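Local coordinates for putative cytochrome P450 120 (Synechocystis sp., PDB 2VE3), which binds heme and retinoic acid and probably acts as a cytochrome P450 monooxygenase, inserting one atom of molecular oxygen into its substrate, at residues G419-E423 / K433-R437. Numbering follows the deposited sequence.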
# COMPACT_ATOMS: atom_id res chain seq x y z
N GLY A 419 -0.93 -16.24 23.68
CA GLY A 419 0.48 -15.98 23.88
C GLY A 419 1.24 -15.86 22.57
O GLY A 419 2.08 -16.70 22.26
N GLN A 420 0.91 -14.83 21.78
CA GLN A 420 1.80 -14.34 20.72
C GLN A 420 1.85 -12.83 20.82
O GLN A 420 1.02 -12.22 21.49
CB GLN A 420 1.34 -14.78 19.34
CG GLN A 420 -0.08 -14.33 18.96
CD GLN A 420 -0.45 -14.80 17.58
OE1 GLN A 420 0.14 -14.38 16.58
NE2 GLN A 420 -1.44 -15.69 17.51
N ASN A 421 2.86 -12.22 20.20
CA ASN A 421 2.92 -10.77 20.07
C ASN A 421 2.17 -10.31 18.82
O ASN A 421 2.58 -10.61 17.69
CB ASN A 421 4.39 -10.32 20.01
CG ASN A 421 4.55 -8.89 20.37
OD1 ASN A 421 3.58 -8.16 20.51
ND2 ASN A 421 5.79 -8.45 20.54
N LEU A 422 1.05 -9.61 19.02
CA LEU A 422 0.22 -9.09 17.93
C LEU A 422 0.59 -7.63 17.65
O LEU A 422 -0.02 -6.96 16.83
CB LEU A 422 -1.27 -9.18 18.28
CG LEU A 422 -1.90 -10.56 18.47
CD1 LEU A 422 -3.32 -10.48 19.06
CD2 LEU A 422 -1.91 -11.34 17.15
N GLU A 423 1.62 -7.17 18.35
CA GLU A 423 2.12 -5.81 18.20
C GLU A 423 2.63 -5.56 16.78
O GLU A 423 3.24 -6.45 16.17
CB GLU A 423 3.25 -5.56 19.20
CG GLU A 423 3.38 -4.13 19.66
CD GLU A 423 2.34 -3.75 20.70
OE1 GLU A 423 1.45 -4.60 20.98
OE2 GLU A 423 2.40 -2.62 21.24
N LYS A 433 4.16 -8.65 15.00
CA LYS A 433 5.53 -9.10 15.32
C LYS A 433 5.73 -10.62 15.24
O LYS A 433 6.70 -11.08 14.62
CB LYS A 433 6.03 -8.53 16.65
CG LYS A 433 7.57 -8.44 16.75
CD LYS A 433 8.04 -7.80 18.04
CE LYS A 433 7.44 -6.40 18.24
NZ LYS A 433 7.82 -5.78 19.55
N ASP A 434 4.81 -11.39 15.82
CA ASP A 434 4.88 -12.86 15.79
C ASP A 434 4.22 -13.53 14.60
O ASP A 434 3.85 -14.70 14.68
CB ASP A 434 4.36 -13.48 17.10
CG ASP A 434 5.37 -13.36 18.24
OD1 ASP A 434 6.51 -12.90 17.98
OD2 ASP A 434 5.03 -13.70 19.38
N ASN A 435 4.09 -12.80 13.49
CA ASN A 435 3.66 -13.33 12.18
C ASN A 435 2.29 -14.01 12.10
O ASN A 435 2.04 -14.81 11.20
CB ASN A 435 4.72 -14.25 11.57
CG ASN A 435 6.07 -13.58 11.42
OD1 ASN A 435 6.24 -12.67 10.62
ND2 ASN A 435 7.04 -14.04 12.20
N LEU A 436 1.41 -13.69 13.05
CA LEU A 436 -0.00 -14.07 13.02
C LEU A 436 -0.23 -15.57 13.05
O LEU A 436 -0.54 -16.20 12.03
CB LEU A 436 -0.71 -13.46 11.81
CG LEU A 436 -1.92 -12.53 11.96
CD1 LEU A 436 -2.84 -12.73 10.77
CD2 LEU A 436 -2.66 -12.62 13.30
N ARG A 437 -0.09 -16.15 14.24
CA ARG A 437 -0.27 -17.58 14.41
C ARG A 437 -1.75 -17.87 14.61
O ARG A 437 -2.37 -17.31 15.51
CB ARG A 437 0.54 -18.09 15.61
CG ARG A 437 2.02 -17.79 15.49
CD ARG A 437 2.82 -18.32 16.69
NE ARG A 437 4.25 -18.27 16.38
CZ ARG A 437 4.89 -19.18 15.65
NH1 ARG A 437 4.24 -20.23 15.17
NH2 ARG A 437 6.20 -19.05 15.41
O HOH W 1 1.65 -12.37 15.62
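Two loops at the C-terminal β region of this P450 fold, one leading into strand 424-426 and the other joining strand 430-432 to strand 437-442, are tied together in part by Gln420, whose amide lies against the backbone of Arg437 and holds it from both ends. Gln420 NE2 gives a hydrogen bond to Arg437 O (2.7 Å), on a lone pair and close to the plane of the amide, while Gln420 OE1 takes the N-H of Arg437 (2.9 Å) in a nearly straight bond. With CG between the backbone N and the carbonyl carbon (chi1 59°) and an extended chain beyond, the amide is carried across to this residue. NE2 also binds Leu417 O, and a bridging water gives one proton to Gln420 OE1 (2.7 Å) and the other to Asn421 O while accepting the N-H of Leu436. Replacing Gln420 by alanine removes the amide and is likely to leave the N-H and C=O of Arg437 without their side-chain partner and the water with one acceptor fewer.

One residue on, Asn421 and Asp434 pair reciprocally: the Asn421 N-H reaches Asp434 OD2 (2.8 Å) from above the carboxylate plane, and Asp434 N returns a bond to Asn421 O (3.0 Å). Asn421 OD1 accepts the N-H of Glu423, two residues on, from above its carbonyl plane, and the Asn421 side chain crosses that of Lys433 at an angle, with Asn421 ND2 3.4 Å from Lys433 CD. The Lys433 N-H then meets Glu423 O (2.7 Å) almost end-on. On the inner side, the CD2 methyls of Leu422 and Leu436 touch, both side chains also packing on helix 241-272, whereas the Arg437 guanidinium turns away to a salt bridge with Glu140. The OD1 bond makes an Asx turn, here just before strand 424-426 of the C-terminal β hairpin.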